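Long-range contacts in putative uncharacterized protein PH0242 (Pyrococcus horikoshii, PDB 3VU1), which comprises the C-terminal globular domain of AglB, an archaeal member of the oligosaccharyltransferase family, and carries a bound calcium ion: residues L84-I89 with V247-P252; K307-G312 with V327-P332; A387-R392 with E427-R432. All coordinates share one frame; numbering follows the deposited sequence.

Interaction 1 (L84-I89 with V247-P252)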
ATOM      1  N   LEU A  84      -8.297   4.729   1.512  1.00 38.41           N
ATOM      2  CA  LEU A  84      -7.288   4.266   2.460  1.00 36.61           C
ATOM      3  C   LEU A  84      -6.304   5.372   2.830  1.00 38.81           C
ATOM      4  O   LEU A  84      -5.723   6.018   1.949  1.00 40.39           O
ATOM      5  CB  LEU A  84      -6.530   3.056   1.921  1.00 33.70           C
ATOM      6  CG  LEU A  84      -5.585   2.418   2.947  1.00 32.49           C
ATOM      7  CD1 LEU A  84      -6.390   1.796   4.071  1.00 33.24           C
ATOM      8  CD2 LEU A  84      -4.660   1.397   2.323  1.00 32.40           C
ATOM      9  N   ASN A  85      -6.128   5.562   4.136  1.00 36.63           N
ATOM     10  CA  ASN A  85      -5.249   6.578   4.677  1.00 36.05           C
ATOM     11  C   ASN A  85      -3.965   5.973   5.260  1.00 35.32           C
ATOM     12  O   ASN A  85      -2.870   6.470   5.008  1.00 36.66           O
ATOM     13  CB  ASN A  85      -6.013   7.388   5.735  1.00 38.45           C
ATOM     14  CG  ASN A  85      -7.097   8.267   5.124  1.00 41.98           C
ATOM     15  OD1 ASN A  85      -8.290   7.958   5.188  1.00 47.65           O
ATOM     16  ND2 ASN A  85      -6.680   9.359   4.504  1.00 40.45           N
ATOM     17  N   TYR A  86      -4.101   4.900   6.038  1.00 32.46           N
ATOM     18  CA  TYR A  86      -2.969   4.294   6.709  1.00 30.11           C
ATOM     19  C   TYR A  86      -2.989   2.792   6.513  1.00 31.44           C
ATOM     20  O   TYR A  86      -4.043   2.165   6.472  1.00 31.45           O
ATOM     21  CB  TYR A  86      -2.960   4.642   8.198  1.00 30.22           C
ATOM     22  CG  TYR A  86      -2.868   6.127   8.419  1.00 31.38           C
ATOM     23  CD1 TYR A  86      -4.013   6.884   8.604  1.00 32.51           C
ATOM     24  CD2 TYR A  86      -1.635   6.789   8.373  1.00 31.91           C
ATOM     25  CE1 TYR A  86      -3.949   8.259   8.752  1.00 33.32           C
ATOM     26  CE2 TYR A  86      -1.549   8.164   8.543  1.00 31.76           C
ATOM     27  CZ  TYR A  86      -2.707   8.889   8.730  1.00 32.26           C
ATOM     28  OH  TYR A  86      -2.657  10.234   8.888  1.00 30.30           O
ATOM     29  N   PHE A  87      -1.804   2.223   6.360  1.00 29.90           N
ATOM     30  CA  PHE A  87      -1.680   0.817   6.205  1.00 28.86           C
ATOM     31  C   PHE A  87      -0.714   0.355   7.281  1.00 29.54           C
ATOM     32  O   PHE A  87       0.437   0.813   7.348  1.00 28.51           O
ATOM     33  CB  PHE A  87      -1.158   0.463   4.810  1.00 28.34           C
ATOM     34  CG  PHE A  87      -1.355  -0.977   4.458  1.00 29.77           C
ATOM     35  CD1 PHE A  87      -2.241  -1.339   3.461  1.00 31.00           C
ATOM     36  CD2 PHE A  87      -0.705  -1.982   5.169  1.00 29.86           C
ATOM     37  CE1 PHE A  87      -2.446  -2.673   3.149  1.00 31.29           C
ATOM     38  CE2 PHE A  87      -0.915  -3.319   4.866  1.00 32.21           C
ATOM     39  CZ  PHE A  87      -1.788  -3.664   3.846  1.00 30.96           C
ATOM     40  N   ILE A  88      -1.186  -0.573   8.105  1.00 28.88           N
ATOM     41  CA  ILE A  88      -0.407  -1.068   9.224  1.00 29.53           C
ATOM     42  C   ILE A  88       0.285  -2.378   8.888  1.00 30.67           C
ATOM     43  O   ILE A  88      -0.351  -3.371   8.505  1.00 35.74           O
ATOM     44  CB  ILE A  88      -1.277  -1.252  10.460  1.00 27.51           C
ATOM     45  CG1 ILE A  88      -1.881   0.090  10.839  1.00 28.69           C
ATOM     46  CG2 ILE A  88      -0.433  -1.799  11.575  1.00 26.73           C
ATOM     47  CD1 ILE A  88      -3.000  -0.003  11.873  1.00 32.54           C
ATOM     48  N   ILE A  89       1.600  -2.369   9.030  1.00 29.95           N
ATOM     49  CA  ILE A  89       2.399  -3.533   8.717  1.00 28.41           C
ATOM     50  C   ILE A  89       2.878  -4.123  10.024  1.00 30.97           C
ATOM     51  O   ILE A  89       3.346  -3.411  10.922  1.00 32.66           O
ATOM     52  CB  ILE A  89       3.552  -3.167   7.792  1.00 25.63           C
ATOM     53  CG1 ILE A  89       2.982  -2.785   6.424  1.00 25.83           C
ATOM     54  CG2 ILE A  89       4.564  -4.296   7.707  1.00 25.74           C
ATOM     55  CD1 ILE A  89       2.424  -3.928   5.588  1.00 25.64           C
ATOM     56  N   VAL A 247       3.328   1.843  11.102  1.00 31.07           N
ATOM     57  CA  VAL A 247       2.197   2.524  10.459  1.00 29.06           C
ATOM     58  C   VAL A 247       2.675   3.323   9.259  1.00 28.69           C
ATOM     59  O   VAL A 247       3.449   4.266   9.417  1.00 31.52           O
ATOM     60  CB  VAL A 247       1.525   3.503  11.452  1.00 28.34           C
ATOM     61  CG1 VAL A 247       0.344   4.245  10.824  1.00 25.86           C
ATOM     62  CG2 VAL A 247       1.095   2.753  12.691  1.00 27.33           C
ATOM     63  N   TYR A 248       2.209   2.962   8.071  1.00 28.43           N
ATOM     64  CA  TYR A 248       2.541   3.689   6.838  1.00 25.73           C
ATOM     65  C   TYR A 248       1.394   4.555   6.394  1.00 26.87           C
ATOM     66  O   TYR A 248       0.262   4.095   6.363  1.00 28.92           O
ATOM     67  CB  TYR A 248       2.837   2.713   5.749  1.00 23.84           C
ATOM     68  CG  TYR A 248       4.169   2.016   5.893  1.00 24.90           C
ATOM     69  CD1 TYR A 248       4.242   0.735   6.428  1.00 23.90           C
ATOM     70  CD2 TYR A 248       5.375   2.645   5.488  1.00 25.35           C
ATOM     71  CE1 TYR A 248       5.454   0.076   6.531  1.00 24.88           C
ATOM     72  CE2 TYR A 248       6.605   2.013   5.617  1.00 23.78           C
ATOM     73  CZ  TYR A 248       6.634   0.722   6.117  1.00 26.19           C
ATOM     74  OH  TYR A 248       7.826   0.057   6.236  1.00 27.36           O
ATOM     75  N   GLU A 249       1.663   5.821   6.084  1.00 28.65           N
ATOM     76  CA  GLU A 249       0.663   6.677   5.441  1.00 29.65           C
ATOM     77  C   GLU A 249       0.670   6.340   3.956  1.00 31.05           C
ATOM     78  O   GLU A 249       1.746   6.118   3.354  1.00 31.64           O
ATOM     79  CB  GLU A 249       0.992   8.135   5.637  1.00 31.46           C
ATOM     80  CG  GLU A 249       0.221   9.100   4.764  1.00 34.61           C
ATOM     81  CD  GLU A 249       0.703  10.549   4.931  1.00 39.41           C
ATOM     82  OE1 GLU A 249       0.996  10.965   6.066  1.00 40.56           O
ATOM     83  OE2 GLU A 249       0.782  11.298   3.929  1.00 42.17           O
ATOM     84  N   PHE A 250      -0.526   6.240   3.379  1.00 29.95           N
ATOM     85  CA  PHE A 250      -0.644   5.940   1.967  1.00 29.05           C
ATOM     86  C   PHE A 250      -0.800   7.228   1.209  1.00 30.93           C
ATOM     87  O   PHE A 250      -1.659   8.051   1.545  1.00 30.15           O
ATOM     88  CB  PHE A 250      -1.823   5.031   1.706  1.00 27.36           C
ATOM     89  CG  PHE A 250      -2.060   4.718   0.252  1.00 25.74           C
ATOM     90  CD1 PHE A 250      -1.126   3.983  -0.489  1.00 25.00           C
ATOM     91  CD2 PHE A 250      -3.256   5.116  -0.374  1.00 23.86           C
ATOM     92  CE1 PHE A 250      -1.374   3.665  -1.818  1.00 22.98           C
ATOM     93  CE2 PHE A 250      -3.493   4.818  -1.704  1.00 22.55           C
ATOM     94  CZ  PHE A 250      -2.562   4.081  -2.418  1.00 22.56           C
ATOM     95  N   ARG A 251       0.062   7.400   0.204  1.00 32.51           N
ATOM     96  CA  ARG A 251      -0.039   8.506  -0.727  1.00 31.63           C
ATOM     97  C   ARG A 251      -0.092   7.904  -2.093  1.00 31.69           C
ATOM     98  O   ARG A 251       0.932   7.437  -2.614  1.00 32.65           O
ATOM     99  CB  ARG A 251       1.162   9.406  -0.601  1.00 33.89           C
ATOM    100  CG  ARG A 251       1.247  10.117   0.730  1.00 35.78           C
ATOM    101  CD  ARG A 251       2.638  10.658   0.906  1.00 37.55           C
ATOM    102  NE  ARG A 251       2.724  11.540   2.057  1.00 41.74           N
ATOM    103  CZ  ARG A 251       3.846  12.128   2.460  1.00 39.83           C
ATOM    104  NH1 ARG A 251       4.980  11.945   1.791  1.00 37.24           N
ATOM    105  NH2 ARG A 251       3.816  12.927   3.509  1.00 35.71           N
ATOM    106  N   PRO A 252      -1.292   7.861  -2.671  1.00 32.55           N
ATOM    107  CA  PRO A 252      -1.456   7.220  -3.994  1.00 31.67           C
ATOM    108  C   PRO A 252      -0.624   7.923  -5.090  1.00 31.70           C
ATOM    109  O   PRO A 252      -0.108   7.251  -5.995  1.00 31.81           O
ATOM    110  CB  PRO A 252      -2.962   7.313  -4.269  1.00 31.13           C
ATOM    111  CG  PRO A 252      -3.481   8.379  -3.337  1.00 33.78           C
ATOM    112  CD  PRO A 252      -2.543   8.454  -2.153  1.00 31.91           C
TER
HETATM  113  O   HOH W   1       0.053  11.333   8.745  1.00 36.40           O
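Y86 lies across E249 and V247 where strands 86-90 and 245-250 form the central antiparallel pair of a four-stranded mixed sheet, flanked by strands 30-32 and 236-242. The short axes run antiparallel at 152°, a twist of 28° from exact alignment. F87 and Y248 make the hydrogen-bonded pair, F87 N reaching Y248 O at 2.8 Å and Y248 N returning to F87 O. A further bond, F250 N to N85 O at 2.9 Å, extends the pairing beyond Y86 and E249.

On the sheet face that carries Y86, I88, V247 and E249, the main bump is the tyrosine ring. CG of Y86 stands beside its own backbone N (chi1 -60°), and the ring bridges V247 CG1 and the CA and CB of E249. Y86 CD2 sits 4.0 Å from V247 CG1, while Y86 CE2 lies 3.9 Å from E249 CB. Helix 13-23 covers this side, with L20 meeting Y86, I88 and V247.

The F87 and Y248 face is filled differently. I89 CG1 approaches the Y248 ring obliquely, 3.7 Å from Y248 CD1, as F87 O comes to the ring edge in its plane. L68 of helix 60-69 packs on F87 and I89, and Y248 OH bonds to L216 O. Farther along, the edge of the F250 ring meets L84 O.

Polar tips close the Y86 side: one water bridges Y86 OH and E249 OE1, and R251 NE forms a salt bridge with E249 OE2 at 2.7 Å, arriving from above the carboxylate plane.

Interaction 2 (K307-G312 with V327-P332)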
ATOM      1  N   LYS A 307       1.212  30.124   1.181  1.00 61.78           N
ATOM      2  CA  LYS A 307       1.003  30.423  -0.234  1.00 61.41           C
ATOM      3  C   LYS A 307       0.669  29.149  -1.001  1.00 58.25           C
ATOM      4  O   LYS A 307       1.217  28.092  -0.703  1.00 59.36           O
ATOM      5  CB  LYS A 307       2.236  31.110  -0.835  1.00 62.06           C
ATOM      6  CG  LYS A 307       1.903  32.195  -1.844  1.00 68.69           C
ATOM      7  CD  LYS A 307       3.091  32.566  -2.728  1.00 69.92           C
ATOM      8  CE  LYS A 307       2.679  33.632  -3.736  1.00 71.15           C
ATOM      9  NZ  LYS A 307       3.342  33.466  -5.062  1.00 68.66           N
ATOM     10  N   ARG A 308      -0.243  29.247  -1.965  1.00 52.87           N
ATOM     11  CA  ARG A 308      -0.526  28.134  -2.866  1.00 51.55           C
ATOM     12  C   ARG A 308      -0.114  28.563  -4.258  1.00 50.23           C
ATOM     13  O   ARG A 308      -0.577  29.593  -4.757  1.00 48.48           O
ATOM     14  CB  ARG A 308      -2.009  27.750  -2.868  1.00 51.95           C
ATOM     15  CG  ARG A 308      -2.529  27.192  -1.558  1.00 58.97           C
ATOM     16  CD  ARG A 308      -4.035  27.385  -1.419  1.00 64.75           C
ATOM     17  NE  ARG A 308      -4.530  26.784  -0.177  1.00 73.42           N
ATOM     18  CZ  ARG A 308      -4.613  27.417   0.999  1.00 70.91           C
ATOM     19  NH1 ARG A 308      -4.238  28.691   1.115  1.00 60.82           N
ATOM     20  NH2 ARG A 308      -5.073  26.768   2.067  1.00 67.84           N
ATOM     21  N   ILE A 309       0.752  27.768  -4.880  1.00 46.16           N
ATOM     22  CA  ILE A 309       1.294  28.087  -6.187  1.00 45.12           C
ATOM     23  C   ILE A 309       1.053  26.937  -7.147  1.00 45.86           C
ATOM     24  O   ILE A 309       1.520  25.812  -6.913  1.00 48.51           O
ATOM     25  CB  ILE A 309       2.818  28.368  -6.126  1.00 43.65           C
ATOM     26  CG1 ILE A 309       3.139  29.338  -4.995  1.00 41.77           C
ATOM     27  CG2 ILE A 309       3.334  28.881  -7.469  1.00 39.78           C
ATOM     28  CD1 ILE A 309       4.510  29.116  -4.408  1.00 45.64           C
ATOM     29  N   LYS A 310       0.339  27.231  -8.228  1.00 43.82           N
ATOM     30  CA  LYS A 310       0.130  26.280  -9.309  1.00 43.37           C
ATOM     31  C   LYS A 310       1.410  26.176 -10.152  1.00 45.39           C
ATOM     32  O   LYS A 310       1.903  27.170 -10.671  1.00 49.12           O
ATOM     33  CB  LYS A 310      -1.087  26.685 -10.149  1.00 41.01           C
ATOM     34  CG  LYS A 310      -1.131  26.024 -11.507  1.00 46.81           C
ATOM     35  CD  LYS A 310      -2.461  26.162 -12.226  1.00 50.92           C
ATOM     36  CE  LYS A 310      -2.236  25.704 -13.671  1.00 59.36           C
ATOM     37  NZ  LYS A 310      -3.465  25.406 -14.456  1.00 60.97           N
ATOM     38  N   VAL A 311       1.946  24.970 -10.284  1.00 44.25           N
ATOM     39  CA  VAL A 311       3.212  24.777 -10.980  1.00 41.68           C
ATOM     40  C   VAL A 311       3.091  23.896 -12.203  1.00 43.81           C
ATOM     41  O   VAL A 311       4.099  23.624 -12.860  1.00 46.61           O
ATOM     42  CB  VAL A 311       4.326  24.153 -10.069  1.00 42.78           C
ATOM     43  CG1 VAL A 311       4.628  25.053  -8.878  1.00 42.05           C
ATOM     44  CG2 VAL A 311       4.010  22.713  -9.617  1.00 39.40           C
ATOM     45  N   GLY A 312       1.890  23.398 -12.492  1.00 43.80           N
ATOM     46  CA  GLY A 312       1.755  22.411 -13.569  1.00 43.36           C
ATOM     47  C   GLY A 312       0.429  21.705 -13.658  1.00 43.95           C
ATOM     48  O   GLY A 312      -0.410  21.815 -12.770  1.00 47.02           O
ATOM     49  N   VAL A 327       9.174  21.268 -13.854  1.00 40.25           N
ATOM     50  CA  VAL A 327       8.417  22.461 -13.483  1.00 39.52           C
ATOM     51  C   VAL A 327       9.365  23.595 -13.172  1.00 43.00           C
ATOM     52  O   VAL A 327      10.546  23.352 -12.897  1.00 46.54           O
ATOM     53  CB  VAL A 327       7.471  22.245 -12.272  1.00 41.02           C
ATOM     54  CG1 VAL A 327       6.444  21.167 -12.563  1.00 40.42           C
ATOM     55  CG2 VAL A 327       8.243  21.925 -10.997  1.00 41.23           C
ATOM     56  N   ASN A 328       8.840  24.825 -13.230  1.00 42.85           N
ATOM     57  CA  ASN A 328       9.548  26.043 -12.804  1.00 40.63           C
ATOM     58  C   ASN A 328       8.788  26.744 -11.704  1.00 40.76           C
ATOM     59  O   ASN A 328       7.622  27.050 -11.864  1.00 43.72           O
ATOM     60  CB  ASN A 328       9.723  26.996 -13.978  1.00 38.52           C
ATOM     61  CG  ASN A 328      10.851  26.578 -14.871  1.00 42.65           C
ATOM     62  OD1 ASN A 328      10.651  25.841 -15.820  1.00 45.80           O
ATOM     63  ND2 ASN A 328      12.065  26.993 -14.532  1.00 45.63           N
ATOM     64  N   VAL A 329       9.440  27.014 -10.588  1.00 39.93           N
ATOM     65  CA  VAL A 329       8.730  27.552  -9.449  1.00 38.17           C
ATOM     66  C   VAL A 329       9.554  28.585  -8.689  1.00 39.28           C
ATOM     67  O   VAL A 329      10.767  28.444  -8.538  1.00 41.21           O
ATOM     68  CB  VAL A 329       8.245  26.402  -8.515  1.00 39.92           C
ATOM     69  CG1 VAL A 329       9.414  25.613  -7.900  1.00 37.66           C
ATOM     70  CG2 VAL A 329       7.291  26.927  -7.444  1.00 38.71           C
ATOM     71  N   THR A 330       8.891  29.632  -8.219  1.00 39.24           N
ATOM     72  CA  THR A 330       9.524  30.535  -7.283  1.00 39.55           C
ATOM     73  C   THR A 330       8.983  30.218  -5.900  1.00 41.95           C
ATOM     74  O   THR A 330       7.821  30.524  -5.598  1.00 44.20           O
ATOM     75  CB  THR A 330       9.258  32.015  -7.629  1.00 39.32           C
ATOM     76  OG1 THR A 330       9.584  32.258  -9.012  1.00 39.86           O
ATOM     77  CG2 THR A 330      10.105  32.915  -6.733  1.00 36.38           C
ATOM     78  N   LEU A 331       9.819  29.595  -5.071  1.00 40.15           N
ATOM     79  CA  LEU A 331       9.444  29.258  -3.704  1.00 40.63           C
ATOM     80  C   LEU A 331       9.688  30.411  -2.729  1.00 42.23           C
ATOM     81  O   LEU A 331      10.822  30.829  -2.555  1.00 44.35           O
ATOM     82  CB  LEU A 331      10.247  28.044  -3.224  1.00 40.46           C
ATOM     83  CG  LEU A 331      10.292  26.807  -4.119  1.00 38.65           C
ATOM     84  CD1 LEU A 331      11.222  25.799  -3.496  1.00 37.52           C
ATOM     85  CD2 LEU A 331       8.913  26.200  -4.307  1.00 41.46           C
ATOM     86  N   PRO A 332       8.633  30.891  -2.044  1.00 44.06           N
ATOM     87  CA  PRO A 332       8.842  31.915  -1.030  1.00 42.93           C
ATOM     88  C   PRO A 332       9.539  31.307   0.157  1.00 44.63           C
ATOM     89  O   PRO A 332       9.590  30.080   0.274  1.00 46.20           O
ATOM     90  CB  PRO A 332       7.422  32.282  -0.611  1.00 44.74           C
ATOM     91  CG  PRO A 332       6.636  31.033  -0.817  1.00 45.78           C
ATOM     92  CD  PRO A 332       7.248  30.369  -2.024  1.00 45.54           C
TER
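I309 reaches across to P332 where border strands of two antiparallel beta-sheets run side by side, without pairing, in the Peripheral 1 domain of the oligosaccharyltransferase family. Strand 304-314 pairs with 293-301 in one sheet, and strand 325-331 is an outermost member of the other, beside 275-285. The short axes run at 161° but come no closer than 6.6 Å, and no hydrogen bond crosses. That spacing, wider than in a paired sheet, is bridged by side chains.

I309 can be followed outward from CB, which points to the opposing strand and forks there. Its CG2 branch, anti to the backbone N, has V329 CG2 as a loose neighbour at 4.4 Å. The other branch starts with CG1, set beside the backbone N (chi1 -48°), and serves as the link to the terminal methyl. I309 CD1 makes the closer contacts: it lies 3.8 Å from P332 CD, the two side chains meeting tip to tip, and it also touches the backbone oxygen T330 O. Beyond this point the proline ring packs against A299 of strand 293-301, while P332 O is bonded to Y337 OH.

V311 supplies the second apolar patch, its methyls divided between two valines. V311 CG1 rests 3.6 Å from V329 CG2. The V311 and V327 side chains cross at a slant, V311 CG2 4.1 Å from V327 CG1. Behind these residues L295 lies against V311 on its own sheet, whereas L279 and L281 of strand 275-285 back V329 and V327 respectively. At the other end of the contact the aliphatic part of K307 borders the proline, with K307 CD 4.3 Å from P332 CG. Near V311 the side chain opposite also meets backbone: V327 CG1 approaches V311 O at 3.4 Å.

Interaction 3 (A387-R392 with E427-R432)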
ATOM      1  N   ALA A 387     -19.154  18.074  -3.960  1.00 52.37           N
ATOM      2  CA  ALA A 387     -19.087  16.692  -4.405  1.00 51.67           C
ATOM      3  C   ALA A 387     -20.178  16.338  -5.397  1.00 48.52           C
ATOM      4  O   ALA A 387     -21.216  16.971  -5.447  1.00 49.34           O
ATOM      5  CB  ALA A 387     -19.156  15.755  -3.205  1.00 53.36           C
ATOM      6  N   ASP A 388     -19.893  15.331  -6.201  1.00 48.78           N
ATOM      7  CA  ASP A 388     -20.885  14.581  -6.926  1.00 53.04           C
ATOM      8  C   ASP A 388     -21.058  13.249  -6.182  1.00 57.59           C
ATOM      9  O   ASP A 388     -20.095  12.739  -5.583  1.00 57.33           O
ATOM     10  CB  ASP A 388     -20.414  14.354  -8.361  1.00 55.37           C
ATOM     11  CG  ASP A 388     -20.345  15.651  -9.168  1.00 59.55           C
ATOM     12  OD1 ASP A 388     -19.846  15.601 -10.318  1.00 58.06           O
ATOM     13  OD2 ASP A 388     -20.787  16.713  -8.649  1.00 62.39           O
ATOM     14  N   LEU A 389     -22.281  12.712  -6.177  1.00 55.74           N
ATOM     15  CA  LEU A 389     -22.549  11.431  -5.525  1.00 49.73           C
ATOM     16  C   LEU A 389     -22.830  10.359  -6.563  1.00 46.64           C
ATOM     17  O   LEU A 389     -23.717  10.532  -7.380  1.00 51.09           O
ATOM     18  CB  LEU A 389     -23.721  11.565  -4.567  1.00 48.45           C
ATOM     19  CG  LEU A 389     -24.335  10.296  -3.957  1.00 52.42           C
ATOM     20  CD1 LEU A 389     -23.314   9.461  -3.183  1.00 48.23           C
ATOM     21  CD2 LEU A 389     -25.561  10.643  -3.103  1.00 47.53           C
ATOM     22  N   TYR A 390     -22.080   9.263  -6.543  1.00 40.95           N
ATOM     23  CA  TYR A 390     -22.333   8.182  -7.487  1.00 42.00           C
ATOM     24  C   TYR A 390     -22.724   6.899  -6.780  1.00 43.61           C
ATOM     25  O   TYR A 390     -22.532   6.755  -5.561  1.00 42.49           O
ATOM     26  CB  TYR A 390     -21.092   7.859  -8.328  1.00 41.70           C
ATOM     27  CG  TYR A 390     -20.637   8.923  -9.281  1.00 43.57           C
ATOM     28  CD1 TYR A 390     -19.958  10.058  -8.822  1.00 43.57           C
ATOM     29  CD2 TYR A 390     -20.851   8.787 -10.648  1.00 40.19           C
ATOM     30  CE1 TYR A 390     -19.524  11.030  -9.703  1.00 43.15           C
ATOM     31  CE2 TYR A 390     -20.425   9.759 -11.525  1.00 41.41           C
ATOM     32  CZ  TYR A 390     -19.765  10.871 -11.052  1.00 42.40           C
ATOM     33  OH  TYR A 390     -19.345  11.837 -11.932  1.00 43.68           O
ATOM     34  N   LEU A 391     -23.241   5.957  -7.563  1.00 41.22           N
ATOM     35  CA  LEU A 391     -23.292   4.585  -7.123  1.00 42.59           C
ATOM     36  C   LEU A 391     -22.161   3.900  -7.850  1.00 44.16           C
ATOM     37  O   LEU A 391     -22.056   4.006  -9.085  1.00 44.99           O
ATOM     38  CB  LEU A 391     -24.633   3.913  -7.442  1.00 41.62           C
ATOM     39  CG  LEU A 391     -25.914   4.350  -6.702  1.00 44.92           C
ATOM     40  CD1 LEU A 391     -27.011   3.339  -7.028  1.00 45.93           C
ATOM     41  CD2 LEU A 391     -25.750   4.490  -5.188  1.00 40.27           C
ATOM     42  N   ARG A 392     -21.321   3.209  -7.076  1.00 41.90           N
ATOM     43  CA  ARG A 392     -20.114   2.592  -7.595  1.00 41.78           C
ATOM     44  C   ARG A 392     -20.147   1.106  -7.377  1.00 39.84           C
ATOM     45  O   ARG A 392     -20.488   0.647  -6.294  1.00 40.60           O
ATOM     46  CB  ARG A 392     -18.846   3.175  -6.931  1.00 38.41           C
ATOM     47  CG  ARG A 392     -17.583   2.890  -7.745  1.00 39.21           C
ATOM     48  CD  ARG A 392     -16.317   3.177  -6.968  1.00 39.45           C
ATOM     49  NE  ARG A 392     -16.312   2.463  -5.694  1.00 39.06           N
ATOM     50  CZ  ARG A 392     -15.607   2.820  -4.625  1.00 35.52           C
ATOM     51  NH1 ARG A 392     -14.829   3.899  -4.641  1.00 34.91           N
ATOM     52  NH2 ARG A 392     -15.711   2.106  -3.531  1.00 34.10           N
ATOM     53  N   GLU A 427     -25.366  16.138  -8.642  1.00 58.57           N
ATOM     54  CA  GLU A 427     -24.232  17.019  -8.875  1.00 55.17           C
ATOM     55  C   GLU A 427     -24.227  18.072  -7.786  1.00 54.66           C
ATOM     56  O   GLU A 427     -25.259  18.354  -7.201  1.00 55.28           O
ATOM     57  CB  GLU A 427     -24.354  17.719 -10.221  1.00 58.05           C
ATOM     58  CG  GLU A 427     -24.154  16.822 -11.424  1.00 64.20           C
ATOM     59  CD  GLU A 427     -23.986  17.592 -12.728  1.00 72.98           C
ATOM     60  OE1 GLU A 427     -24.315  18.808 -12.775  1.00 72.50           O
ATOM     61  OE2 GLU A 427     -23.525  16.964 -13.717  1.00 76.52           O
ATOM     62  N   GLY A 428     -23.054  18.627  -7.503  1.00 54.87           N
ATOM     63  CA  GLY A 428     -22.923  19.828  -6.685  1.00 48.65           C
ATOM     64  C   GLY A 428     -23.462  19.810  -5.282  1.00 49.45           C
ATOM     65  O   GLY A 428     -24.017  20.797  -4.830  1.00 52.28           O
ATOM     66  N   ILE A 429     -23.294  18.698  -4.576  1.00 53.48           N
ATOM     67  CA  ILE A 429     -23.557  18.676  -3.140  1.00 54.80           C
ATOM     68  C   ILE A 429     -22.489  19.485  -2.414  1.00 58.00           C
ATOM     69  O   ILE A 429     -21.296  19.271  -2.628  1.00 68.47           O
ATOM     70  CB  ILE A 429     -23.559  17.248  -2.572  1.00 51.91           C
ATOM     71  CG1 ILE A 429     -24.570  16.391  -3.329  1.00 51.16           C
ATOM     72  CG2 ILE A 429     -23.856  17.280  -1.074  1.00 50.91           C
ATOM     73  CD1 ILE A 429     -24.527  14.918  -2.981  1.00 52.10           C
ATOM     74  N   LYS A 430     -22.915  20.413  -1.566  1.00 58.74           N
ATOM     75  CA  LYS A 430     -21.986  21.172  -0.737  1.00 60.60           C
ATOM     76  C   LYS A 430     -21.756  20.452   0.569  1.00 55.79           C
ATOM     77  O   LYS A 430     -22.603  20.492   1.438  1.00 64.13           O
ATOM     78  CB  LYS A 430     -22.509  22.593  -0.481  1.00 61.97           C
ATOM     79  CG  LYS A 430     -22.087  23.638  -1.516  1.00 72.10           C
ATOM     80  CD  LYS A 430     -22.608  25.023  -1.122  1.00 84.82           C
ATOM     81  CE  LYS A 430     -21.597  26.143  -1.363  1.00 87.59           C
ATOM     82  NZ  LYS A 430     -21.446  26.459  -2.812  1.00 94.07           N
ATOM     83  N   LEU A 431     -20.614  19.790   0.711  1.00 55.34           N
ATOM     84  CA  LEU A 431     -20.257  19.158   1.996  1.00 54.26           C
ATOM     85  C   LEU A 431     -19.573  20.104   2.987  1.00 55.26           C
ATOM     86  O   LEU A 431     -18.814  20.990   2.590  1.00 57.57           O
ATOM     87  CB  LEU A 431     -19.381  17.939   1.777  1.00 49.05           C
ATOM     88  CG  LEU A 431     -19.988  16.869   0.893  1.00 48.20           C
ATOM     89  CD1 LEU A 431     -18.946  15.784   0.680  1.00 47.65           C
ATOM     90  CD2 LEU A 431     -21.234  16.307   1.551  1.00 48.07           C
ATOM     91  N   ARG A 432     -19.844  19.888   4.274  1.00 56.70           N
ATOM     92  CA  ARG A 432     -19.339  20.735   5.369  1.00 59.84           C
ATOM     93  C   ARG A 432     -18.467  19.896   6.294  1.00 56.04           C
ATOM     94  O   ARG A 432     -18.822  18.763   6.620  1.00 53.54           O
ATOM     95  CB  ARG A 432     -20.485  21.340   6.217  1.00 63.26           C
ATOM     96  CG  ARG A 432     -21.668  21.934   5.453  1.00 76.20           C
ATOM     97  CD  ARG A 432     -21.597  23.452   5.324  1.00 83.22           C
ATOM     98  NE  ARG A 432     -20.339  23.883   4.715  1.00 90.16           N
ATOM     99  CZ  ARG A 432     -19.485  24.759   5.253  1.00 92.22           C
ATOM    100  NH1 ARG A 432     -19.745  25.345   6.420  1.00 91.71           N
ATOM    101  NH2 ARG A 432     -18.365  25.054   4.608  1.00 92.47           N
TER
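A387 and I429 exchange two backbone hydrogen bonds, the first shell of this contact. A387 N donates to I429 O at 2.8 Å with a nearly straight N-H...O angle of 164°. The return bond, I429 N to A387 O, is equally short but more bent, at 137°. A third bond comes from a side chain: G428 N donates to D388 OD2 at 3.2 Å, approaching almost in line with the carboxylate C-O bond. CG of D388 lies beside its own backbone N (chi1 -67°), and from there OD2 extends back toward the turn in the chain at E427.

Two small apolar contacts flank the polar core. A387 CB meets L431 CD1 at 3.9 Å, and I429 CD1 reaches L389 CB at 3.8 Å.

The next shell positions these groups. F475 and V477 of strand 464-487 pack on A387, while L425 and V440 lie against L389, and I438 against L431. E427 OE2 forms a salt bridge with K424 NZ, and D388 OD1 has a long, weak ion pair with the same lysine. This shared cation would be expected to ease the proximity of the two carboxylates, with D388 OD1 and E427 OE2 5.2 Å apart.

The chain turns a corner at E427, and one bridge, A387 with I429, joins these two segments. G428, the next residue, has a positive phi, and both G428 and I429 stand opposite the single residue A387. That is the defining geometry of a G1 beta bulge, here in the hairpin of strands 385-401 and 412-431.

The three contacts follow one another along the chain without touching. Interaction 1 is the most central, about 6 Å from the chain centre, against 29 Å for interaction 2 and 26 Å for interaction 3. Its nearest atoms come within about 9 Å of interaction 3 and about 16 Å of interaction 2. Interactions 2 and 3 have centres about 30 Å apart, yet strands 304-314 and 385-401 belong to the same branched antiparallel sheet. The calcium ion, bound by E76, A285, H319 and E322, lies about 10 Å from the F250 side chain of interaction 1; H319 and E322 come from the connection between the two segments of interaction 2.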